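Local coordinates for protein NAD dependent epimerase/dehydratase family (uncultured archaeon MedDCM-OCT-S05-C57, PDB 5Y1F) that binds NAD+ and probably oxidises L-threonine at its 3-position, as a monomeric short-chain-type dehydrogenase of the NAD-dependent epimerase/dehydratase family, at residues I85-A90 against E238-P243; E165-Y170 against I176-I181; K190-G195 against A208-K213. All blocks are in the same frame, centred on the assembly; numbering follows the deposited sequence.

Contact 1. Residues I85-A90 against E238-P243. With NAD (nicotinamide-adenine-dinucleotide), chain B.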
loop_
_atom_site.group_PDB
_atom_site.type_symbol
_atom_site.label_atom_id
_atom_site.label_comp_id
_atom_site.label_asym_id
_atom_site.label_seq_id
_atom_site.Cartn_x
_atom_site.Cartn_y
_atom_site.Cartn_z
ATOM N N ILE A 85 -11.400 11.967 -9.570
ATOM C CA ILE A 85 -10.450 10.839 -9.421
ATOM C C ILE A 85 -10.270 10.650 -7.919
ATOM O O ILE A 85 -10.003 11.624 -7.203
ATOM C CB ILE A 85 -9.117 11.130 -10.068
ATOM C CG1 ILE A 85 -9.240 11.487 -11.547
ATOM C CG2 ILE A 85 -8.159 9.968 -9.876
ATOM C CD1 ILE A 85 -8.018 12.189 -12.106
ATOM N N VAL A 86 -10.341 9.421 -7.459
ATOM C CA VAL A 86 -10.058 9.082 -6.058
ATOM C C VAL A 86 -8.958 8.034 -5.995
ATOM O O VAL A 86 -9.049 6.958 -6.608
ATOM C CB VAL A 86 -11.303 8.539 -5.322
ATOM C CG1 VAL A 86 -10.961 8.299 -3.893
ATOM C CG2 VAL A 86 -12.491 9.502 -5.475
ATOM N N TYR A 87 -7.963 8.329 -5.177
ATOM C CA TYR A 87 -6.923 7.375 -4.779
ATOM C C TYR A 87 -7.321 6.908 -3.386
ATOM O O TYR A 87 -7.249 7.656 -2.398
ATOM C CB TYR A 87 -5.531 7.995 -4.763
ATOM C CG TYR A 87 -4.953 8.264 -6.117
ATOM C CD1 TYR A 87 -3.958 7.443 -6.673
ATOM C CD2 TYR A 87 -5.376 9.328 -6.885
ATOM C CE1 TYR A 87 -3.415 7.739 -7.894
ATOM C CE2 TYR A 87 -4.860 9.579 -8.142
ATOM C CZ TYR A 87 -3.911 8.750 -8.646
ATOM O OH TYR A 87 -3.305 8.971 -9.874
ATOM N N HIS A 88 -7.858 5.688 -3.303
ATOM C CA HIS A 88 -8.515 5.203 -2.101
ATOM C C HIS A 88 -7.556 4.339 -1.291
ATOM O O HIS A 88 -7.443 3.125 -1.527
ATOM C CB HIS A 88 -9.740 4.373 -2.491
ATOM C CG HIS A 88 -10.376 3.709 -1.330
ATOM N ND1 HIS A 88 -10.761 2.379 -1.254
ATOM C CD2 HIS A 88 -10.658 4.255 -0.133
ATOM C CE1 HIS A 88 -11.240 2.147 -0.041
ATOM N NE2 HIS A 88 -11.174 3.278 0.649
ATOM N N LEU A 89 -6.933 4.939 -0.289
ATOM C CA LEU A 89 -5.941 4.274 0.539
ATOM C C LEU A 89 -6.482 3.858 1.901
ATOM O O LEU A 89 -5.790 3.121 2.591
ATOM C CB LEU A 89 -4.671 5.130 0.727
ATOM C CG LEU A 89 -4.060 5.683 -0.551
ATOM C CD1 LEU A 89 -2.903 6.591 -0.194
ATOM C CD2 LEU A 89 -3.608 4.594 -1.500
ATOM N N ALA A 90 -7.657 4.317 2.326
ATOM C CA ALA A 90 -8.129 4.002 3.656
ATOM C C ALA A 90 -8.324 2.509 3.832
ATOM O O ALA A 90 -8.927 1.867 2.986
ATOM C CB ALA A 90 -9.427 4.713 3.915
ATOM N N GLU A 238 2.125 5.659 -12.664
ATOM C CA GLU A 238 2.266 5.123 -14.007
ATOM C C GLU A 238 1.057 4.283 -14.395
ATOM O O GLU A 238 0.533 4.397 -15.528
ATOM C CB GLU A 238 3.531 4.282 -14.143
ATOM C CG GLU A 238 4.788 5.113 -14.161
ATOM C CD GLU A 238 6.044 4.285 -14.246
ATOM O OE1 GLU A 238 5.970 3.050 -14.274
ATOM O OE2 GLU A 238 7.132 4.895 -14.160
ATOM N N LEU A 239 0.573 3.431 -13.489
ATOM C CA LEU A 239 -0.602 2.642 -13.794
ATOM C C LEU A 239 -1.800 3.554 -14.065
ATOM O O LEU A 239 -2.540 3.359 -15.016
ATOM C CB LEU A 239 -0.918 1.695 -12.624
ATOM C CG LEU A 239 -2.262 0.940 -12.746
ATOM C CD1 LEU A 239 -2.357 0.183 -14.058
ATOM C CD2 LEU A 239 -2.405 -0.013 -11.542
ATOM N N MET A 240 -1.978 4.565 -13.242
ATOM C CA MET A 240 -3.098 5.480 -13.445
ATOM C C MET A 240 -3.032 6.257 -14.732
ATOM O O MET A 240 -4.086 6.631 -15.269
ATOM C CB MET A 240 -3.239 6.389 -12.237
ATOM C CG MET A 240 -3.791 5.665 -11.006
ATOM S SD MET A 240 -5.496 5.110 -11.157
ATOM C CE MET A 240 -6.386 6.604 -10.787
ATOM N N ASP A 241 -1.832 6.522 -15.222
ATOM C CA ASP A 241 -1.666 7.258 -16.479
ATOM C C ASP A 241 -1.731 6.411 -17.693
ATOM O O ASP A 241 -1.827 6.977 -18.799
ATOM C CB ASP A 241 -0.300 7.918 -16.525
ATOM C CG ASP A 241 -0.242 9.166 -15.751
ATOM O OD1 ASP A 241 -1.305 9.706 -15.395
ATOM O OD2 ASP A 241 0.898 9.606 -15.484
ATOM N N ALA A 242 -1.701 5.088 -17.605
ATOM C CA ALA A 242 -1.695 4.252 -18.785
ATOM C C ALA A 242 -2.995 4.419 -19.574
ATOM O O ALA A 242 -4.063 4.562 -19.010
ATOM C CB ALA A 242 -1.513 2.816 -18.398
ATOM N N PRO A 243 -2.950 4.235 -20.905
ATOM C CA PRO A 243 -4.225 4.179 -21.618
ATOM C C PRO A 243 -5.004 2.969 -21.175
ATOM O O PRO A 243 -4.469 1.865 -21.089
ATOM C CB PRO A 243 -3.821 4.075 -23.094
ATOM C CG PRO A 243 -2.343 4.205 -23.157
ATOM C CD PRO A 243 -1.768 4.113 -21.780
HETATM P PA NAD B . -2.058 2.966 6.734
HETATM O O1A NAD B . -0.698 3.643 6.982
HETATM O O2A NAD B . -2.680 2.181 7.909
HETATM O O5B NAD B . -3.064 4.144 6.247
HETATM C C5B NAD B . -4.454 3.905 6.204
HETATM C C4B NAD B . -5.158 5.157 6.635
HETATM O O4B NAD B . -6.543 4.769 6.638
HETATM C C3B NAD B . -4.811 5.609 8.044
HETATM O O3B NAD B . -4.322 6.929 7.984
HETATM C C2B NAD B . -6.142 5.504 8.802
HETATM O O2B NAD B . -6.417 6.568 9.731
HETATM C C1B NAD B . -7.157 5.500 7.677
HETATM N N9A NAD B . -8.411 4.851 8.107
HETATM C C8A NAD B . -8.540 3.767 8.897
HETATM N N7A NAD B . -9.823 3.523 9.156
HETATM C C5A NAD B . -10.502 4.499 8.553
HETATM C C6A NAD B . -11.924 4.849 8.449
HETATM N N6A NAD B . -12.876 4.102 9.060
HETATM N N1A NAD B . -12.256 5.899 7.704
HETATM C C2A NAD B . -11.332 6.658 7.142
HETATM N N3A NAD B . -10.024 6.401 7.176
HETATM C C4A NAD B . -9.588 5.354 7.859
HETATM O O3 NAD B . -2.034 1.997 5.462
HETATM P PN NAD B . -1.037 2.083 4.197
HETATM O O1N NAD B . -0.782 3.547 3.813
HETATM O O2N NAD B . 0.189 1.236 4.472
HETATM O O5D NAD B . -1.950 1.363 3.071
HETATM C C5D NAD B . -2.756 2.131 2.232
HETATM C C4D NAD B . -3.409 1.134 1.266
HETATM O O4D NAD B . -2.380 0.334 0.624
HETATM C C3D NAD B . -4.364 0.177 1.945
HETATM O O3D NAD B . -5.385 -0.214 0.987
HETATM C C2D NAD B . -3.487 -1.069 2.168
HETATM O O2D NAD B . -4.297 -2.267 2.253
HETATM C C1D NAD B . -2.620 -1.035 0.896
HETATM N N1N NAD B . -1.350 -1.770 1.072
HETATM C C2N NAD B . -0.306 -1.284 1.810
HETATM C C3N NAD B . 0.855 -2.008 1.954
HETATM C C7N NAD B . 2.065 -1.495 2.728
HETATM O O7N NAD B . 3.018 -2.218 2.851
HETATM N N7N NAD B . 2.070 -0.275 3.202
HETATM C C4N NAD B . 0.964 -3.243 1.337
HETATM C C5N NAD B . -0.114 -3.751 0.631
HETATM C C6N NAD B . -1.260 -2.987 0.510
HETATM O O HOH W 1 -1.109 9.318 -12.547
#

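Contact 2. Residues E165-Y170 against I176-I181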
loop_
_atom_site.group_PDB
_atom_site.type_symbol
_atom_site.label_atom_id
_atom_site.label_comp_id
_atom_site.label_asym_id
_atom_site.label_seq_id
_atom_site.Cartn_x
_atom_site.Cartn_y
_atom_site.Cartn_z
ATOM N N GLU A 165 -12.544 -8.342 -6.485
ATOM C CA GLU A 165 -13.702 -8.830 -7.245
ATOM C C GLU A 165 -14.744 -7.737 -7.377
ATOM O O GLU A 165 -15.359 -7.595 -8.466
ATOM C CB GLU A 165 -14.255 -10.095 -6.567
ATOM C CG GLU A 165 -13.251 -11.248 -6.663
ATOM C CD GLU A 165 -13.548 -12.447 -5.782
ATOM O OE1 GLU A 165 -14.350 -12.317 -4.848
ATOM O OE2 GLU A 165 -12.862 -13.477 -5.962
ATOM N N LEU A 166 -15.016 -6.986 -6.321
ATOM C CA LEU A 166 -15.984 -5.922 -6.418
ATOM C C LEU A 166 -15.523 -4.856 -7.399
ATOM O O LEU A 166 -16.320 -4.336 -8.179
ATOM C CB LEU A 166 -16.231 -5.344 -5.022
ATOM C CG LEU A 166 -17.469 -4.481 -4.861
ATOM C CD1 LEU A 166 -18.745 -5.206 -5.225
ATOM C CD2 LEU A 166 -17.554 -3.887 -3.465
ATOM N N CYS A 167 -14.244 -4.446 -7.314
ATOM C CA CYS A 167 -13.733 -3.502 -8.275
ATOM C C CYS A 167 -13.908 -3.994 -9.691
ATOM O O CYS A 167 -14.310 -3.230 -10.574
ATOM C CB CYS A 167 -12.250 -3.188 -8.005
ATOM S SG CYS A 167 -11.936 -2.212 -6.522
ATOM N N ASP A 168 -13.550 -5.241 -9.938
ATOM C CA ASP A 168 -13.646 -5.743 -11.306
ATOM C C ASP A 168 -15.092 -5.847 -11.777
ATOM O O ASP A 168 -15.363 -5.618 -12.952
ATOM C CB ASP A 168 -12.826 -7.013 -11.473
ATOM C CG ASP A 168 -11.324 -6.746 -11.533
ATOM O OD1 ASP A 168 -10.853 -5.611 -11.730
ATOM O OD2 ASP A 168 -10.548 -7.729 -11.414
ATOM N N THR A 169 -16.024 -6.113 -10.877
ATOM C CA THR A 169 -17.451 -6.026 -11.195
ATOM C C THR A 169 -17.835 -4.609 -11.572
ATOM O O THR A 169 -18.559 -4.394 -12.554
ATOM C CB THR A 169 -18.294 -6.477 -10.034
ATOM O OG1 THR A 169 -18.018 -7.851 -9.765
ATOM C CG2 THR A 169 -19.788 -6.293 -10.307
ATOM N N TYR A 170 -17.344 -3.610 -10.873
ATOM C CA TYR A 170 -17.664 -2.242 -11.240
ATOM C C TYR A 170 -17.088 -1.888 -12.564
ATOM O O TYR A 170 -17.693 -1.107 -13.324
ATOM C CB TYR A 170 -17.253 -1.268 -10.136
ATOM C CG TYR A 170 -18.381 -1.050 -9.110
ATOM C CD1 TYR A 170 -19.160 0.141 -9.127
ATOM C CD2 TYR A 170 -18.763 -2.034 -8.250
ATOM C CE1 TYR A 170 -20.223 0.306 -8.275
ATOM C CE2 TYR A 170 -19.872 -1.872 -7.435
ATOM C CZ TYR A 170 -20.541 -0.652 -7.406
ATOM O OH TYR A 170 -21.618 -0.459 -6.541
ATOM N N ILE A 176 -16.768 1.425 -14.680
ATOM C CA ILE A 176 -15.912 2.287 -13.842
ATOM C C ILE A 176 -14.461 1.931 -14.052
ATOM O O ILE A 176 -14.060 0.780 -13.887
ATOM C CB ILE A 176 -16.274 2.157 -12.365
ATOM C CG1 ILE A 176 -17.722 2.564 -12.125
ATOM C CG2 ILE A 176 -15.318 2.956 -11.508
ATOM C CD1 ILE A 176 -18.151 3.863 -12.742
ATOM N N ASP A 177 -13.672 2.922 -14.435
ATOM C CA ASP A 177 -12.232 2.705 -14.642
ATOM C C ASP A 177 -11.523 2.752 -13.288
ATOM O O ASP A 177 -11.121 3.818 -12.810
ATOM C CB ASP A 177 -11.685 3.752 -15.609
ATOM C CG ASP A 177 -10.238 3.571 -15.908
ATOM O OD1 ASP A 177 -9.617 2.626 -15.374
ATOM O OD2 ASP A 177 -9.743 4.247 -16.816
ATOM N N VAL A 178 -11.528 1.588 -12.653
ATOM C CA VAL A 178 -10.859 1.371 -11.371
ATOM C C VAL A 178 -9.622 0.508 -11.601
ATOM O O VAL A 178 -9.697 -0.524 -12.318
ATOM C CB VAL A 178 -11.808 0.737 -10.345
ATOM C CG1 VAL A 178 -12.509 -0.499 -10.873
ATOM C CG2 VAL A 178 -11.080 0.402 -9.057
ATOM N N ARG A 179 -8.484 0.949 -11.057
ATOM C CA ARG A 179 -7.202 0.265 -11.207
ATOM C C ARG A 179 -6.635 0.033 -9.829
ATOM O O ARG A 179 -6.921 0.764 -8.872
ATOM C CB ARG A 179 -6.264 1.131 -12.042
ATOM C CG ARG A 179 -6.854 1.460 -13.395
ATOM C CD ARG A 179 -6.038 2.455 -14.159
ATOM N NE ARG A 179 -6.759 2.893 -15.365
ATOM C CZ ARG A 179 -6.191 3.506 -16.412
ATOM N NH1 ARG A 179 -4.898 3.711 -16.472
ATOM N NH2 ARG A 179 -6.974 3.885 -17.436
ATOM N N GLY A 180 -5.815 -1.006 -9.716
ATOM C CA GLY A 180 -5.198 -1.328 -8.452
ATOM C C GLY A 180 -3.989 -2.226 -8.606
ATOM O O GLY A 180 -3.764 -2.846 -9.653
ATOM N N ILE A 181 -3.193 -2.240 -7.544
ATOM C CA ILE A 181 -1.946 -2.990 -7.462
ATOM C C ILE A 181 -2.008 -3.837 -6.212
ATOM O O ILE A 181 -2.427 -3.342 -5.122
ATOM C CB ILE A 181 -0.757 -2.041 -7.396
ATOM C CG1 ILE A 181 -0.596 -1.281 -8.714
ATOM C CG2 ILE A 181 0.522 -2.782 -7.052
ATOM C CD1 ILE A 181 0.344 -0.105 -8.644
#

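Contact 3. Residues K190-G195 against A208-K213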
loop_
_atom_site.group_PDB
_atom_site.type_symbol
_atom_site.label_atom_id
_atom_site.label_comp_id
_atom_site.label_asym_id
_atom_site.label_seq_id
_atom_site.Cartn_x
_atom_site.Cartn_y
_atom_site.Cartn_z
ATOM N N LYS A 190 9.443 8.392 5.826
ATOM C CA LYS A 190 8.668 9.609 6.147
ATOM C C LYS A 190 7.534 9.414 7.121
ATOM O O LYS A 190 7.053 10.369 7.716
ATOM C CB LYS A 190 8.092 10.250 4.912
ATOM C CG LYS A 190 9.121 10.972 4.075
ATOM C CD LYS A 190 8.434 11.763 2.978
ATOM C CE LYS A 190 9.413 12.696 2.314
ATOM N NZ LYS A 190 8.738 13.413 1.194
ATOM N N HIS A 191 7.091 8.182 7.315
ATOM C CA HIS A 191 6.036 7.861 8.256
ATOM C C HIS A 191 6.578 6.913 9.327
ATOM O O HIS A 191 7.398 6.032 9.028
ATOM C CB HIS A 191 4.936 7.198 7.443
ATOM C CG HIS A 191 3.664 7.027 8.203
ATOM N ND1 HIS A 191 2.666 7.966 8.231
ATOM C CD2 HIS A 191 3.160 5.932 8.806
ATOM C CE1 HIS A 191 1.639 7.493 8.917
ATOM N NE2 HIS A 191 1.891 6.240 9.225
ATOM N N LYS A 192 6.190 7.131 10.574
ATOM C CA LYS A 192 6.571 6.212 11.635
ATOM C C LYS A 192 5.964 4.842 11.377
ATOM O O LYS A 192 4.817 4.722 10.865
ATOM C CB LYS A 192 6.130 6.708 13.030
ATOM C CG LYS A 192 6.679 8.057 13.473
ATOM C CD LYS A 192 8.186 8.073 13.475
ATOM C CE LYS A 192 8.788 7.496 14.752
ATOM N NZ LYS A 192 10.230 7.877 14.923
ATOM N N PRO A 193 6.724 3.796 11.713
ATOM C CA PRO A 193 6.139 2.472 11.494
ATOM C C PRO A 193 4.904 2.185 12.315
ATOM O O PRO A 193 4.810 2.601 13.465
ATOM C CB PRO A 193 7.273 1.512 11.855
ATOM C CG PRO A 193 8.229 2.298 12.693
ATOM C CD PRO A 193 8.086 3.740 12.274
ATOM N N SER A 194 3.898 1.545 11.735
ATOM C CA SER A 194 2.647 1.281 12.462
ATOM C C SER A 194 2.586 -0.138 13.009
ATOM O O SER A 194 1.591 -0.543 13.587
ATOM C CB SER A 194 1.415 1.581 11.625
ATOM O OG SER A 194 1.540 0.983 10.360
ATOM N N GLY A 195 3.690 -0.871 12.906
ATOM C CA GLY A 195 3.710 -2.234 13.422
ATOM C C GLY A 195 2.900 -3.218 12.573
ATOM O O GLY A 195 2.347 -4.203 13.101
ATOM N N ALA A 208 17.814 0.619 14.231
ATOM C CA ALA A 208 19.235 0.584 13.984
ATOM C C ALA A 208 19.858 1.950 14.116
ATOM O O ALA A 208 20.865 2.102 14.823
ATOM C CB ALA A 208 19.563 -0.018 12.650
ATOM N N VAL A 209 19.269 2.928 13.480
ATOM C CA VAL A 209 19.857 4.265 13.459
ATOM C C VAL A 209 19.623 4.945 14.793
ATOM O O VAL A 209 20.563 5.582 15.325
ATOM C CB VAL A 209 19.278 5.096 12.305
ATOM C CG1 VAL A 209 19.648 6.564 12.450
ATOM C CG2 VAL A 209 19.702 4.555 10.969
ATOM N N GLU A 210 18.443 4.802 15.389
ATOM C CA GLU A 210 18.128 5.511 16.641
ATOM C C GLU A 210 18.914 4.985 17.842
ATOM O O GLU A 210 19.286 5.774 18.725
ATOM C CB GLU A 210 16.647 5.421 16.958
ATOM C CG GLU A 210 15.792 6.504 16.347
ATOM C CD GLU A 210 14.332 6.392 16.754
ATOM O OE1 GLU A 210 14.071 6.394 17.984
ATOM O OE2 GLU A 210 13.454 6.315 15.862
ATOM N N SER A 211 18.973 3.670 17.999
ATOM C CA SER A 211 19.453 3.093 19.248
ATOM C C SER A 211 20.543 2.068 19.092
ATOM O O SER A 211 21.092 1.610 20.092
ATOM C CB SER A 211 18.308 2.473 20.007
ATOM O OG SER A 211 17.882 1.287 19.353
ATOM N N GLY A 212 20.800 1.606 17.876
ATOM C CA GLY A 212 21.782 0.589 17.672
ATOM C C GLY A 212 21.290 -0.793 18.091
ATOM O O GLY A 212 22.094 -1.701 18.284
ATOM N N LYS A 213 19.987 -0.969 18.203
ATOM C CA LYS A 213 19.434 -2.288 18.561
ATOM C C LYS A 213 18.046 -2.399 17.992
ATOM O O LYS A 213 17.290 -1.449 18.022
ATOM C CB LYS A 213 19.323 -2.428 20.081
ATOM C CG LYS A 213 20.654 -2.517 20.807
ATOM C CD LYS A 213 20.465 -3.109 22.198
ATOM C CE LYS A 213 21.769 -3.143 22.986
ATOM N NZ LYS A 213 22.893 -3.786 22.242
#

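Contact 1. Residues I85-A90 against E238-P243
Bends at chi2 and chi3 (-81°) fold the side chain of Met240 back on itself, bringing its methyl CE over one face of the Tyr87 ring; Tyr87, with CG anti to its carbonyl carbon (chi1 -73°), sends that ring out to meet it from the opposite direction. The result is a Met-aromatic contact between a central parallel strand of the Rossmann fold, 83-88, and the last turn of helix 229-241. The sulfur stands oblique to the ring, with Met240 SD 5.2 Å from the Tyr87 centroid and 34° off its normal. CE of Met240 lies 3.9 Å from Tyr87 CZ, while Met240 CG sits 3.8 Å from Tyr87 CE1, so both ends of the thioether take part. Met240 CE also touches Ile85 CG2 at 3.9 Å, Ile85 lying two residues before Tyr87 on the strand, and Leu35 and Leu39 of helix 30-43 pack against Tyr87. Beyond the strand, Leu89 and Ala90 turn into the NAD pocket, where Leu89 O comes within 3.2 Å of NAD C5D. At the outer end of the ring, Tyr87 OH lies 3.5 Å from Met240 CB, and a water links this hydroxyl, by weak bonds only, to Asp241 OD1.

Contact 2. Residues E165-Y170 against I176-I181
The side chains of Tyr170 and Ile176 run alongside each other in the same direction, and Ile176 CG1 meets the edge of the tyrosine ring, near its plane, 4.1 Å from Tyr170 CD1. The isoleucine backbone is tied to the same residue: Ile176 N donates to Tyr170 O over 3.0 Å, nearly straight at 171°, although it approaches from above the carbonyl plane. One turn earlier on the helix, Val178 points at Cys167. Both valine methyls close on it, Val178 CG2 against Cys167 SG at 3.7 Å and CG1 against Cys167 O at 3.3 Å, because chi1 of 51° places CG1 between the backbone N and the carbonyl carbon and turns CG2 anti to N. This is the tight alpha-to-beta return of a Rossmann fold: a short loop leads from helix 155-174 to parallel strand 178-187, and the helix packs on Val178 at the start of the strand and on Ile176 just before it. Asp177, the centre of an inverse gamma turn, points away from the helix, as does Arg179, which grips its carboxylate in a side-on salt bridge: Arg179 NE lies 2.9 Å from Asp177 OD1, and Arg179 NH2 bonds to Asp177 OD2. The Tyr170 hydroxyl is bonded to Lys120, and its ring also meets His174 edge-to-face.

Contact 3. Residues K190-G195 against A208-K213
Lys192 and Glu210 meet through their charged ends alone, at the surface, where the loop following strand 178-187 passes the C-terminal turn of helix 199-211. From CB of Lys192, the side chain leaves with CG anti to the carbonyl carbon (chi1 -59°) and then bends at chi2 and again at chi3 (-84°). CB, CG, CD and CE have no partner in 208-213 within normal contact distance; the lysine side chain does touch Phe206, one turn before Glu210 on the same helix. After the two bends the last torsion is extended, and Lys192 NZ is carried to within 3.7 Å of Glu210 OE2, a long salt bridge that does not qualify as a hydrogen bond. Glu210 answers from the helix with a chain that runs extended beyond CG, its CB directed toward the loop, and the two side chains cross obliquely. The backbones stay well apart, Lys192 CA to Glu210 CA being 12.6 Å. Alongside, Pro193 packs on Val202, Glu203 and Phe206 of the same helix. Past Glu210, Gly212 leaves helical geometry with a positive phi, and Ser211 OG accepts from Lys213 N at 3.3 Å in an ST turn that leads into strand 213-216. Lys192 and Glu210 each also touch a neighbouring molecule in the crystal, so lattice contacts may affect their pairing. With both residues exposed and the charges separated by more than hydrogen-bond length, the attraction is probably weak and screened by solvent, consistent with a loose electrostatic link between loop and helix.

Contacts 1 and 2 each join a helix to the Rossmann sheet; contact 3 lies on the other side of the chain's centre. Along the sequence, contact 1 closes a long loop inside which contacts 2 and 3 follow in series. Strands 83-88 and 178-187 flank strand 125-131 in the sheet, and the centres of contacts 1 and 2 are 11 Å apart. They touch directly: Arg179 NH1 probably bonds to Leu239 O and Ala242 O, tying the end of helix 229-241 to strand 178-187. The centre of contact 3 is about 29 Å and 35 Å from those of contacts 1 and 2, respectively. NAD lies between, lined by Leu89 and Ala90 from contact 1 and about 10 Å from the side chain of Lys192.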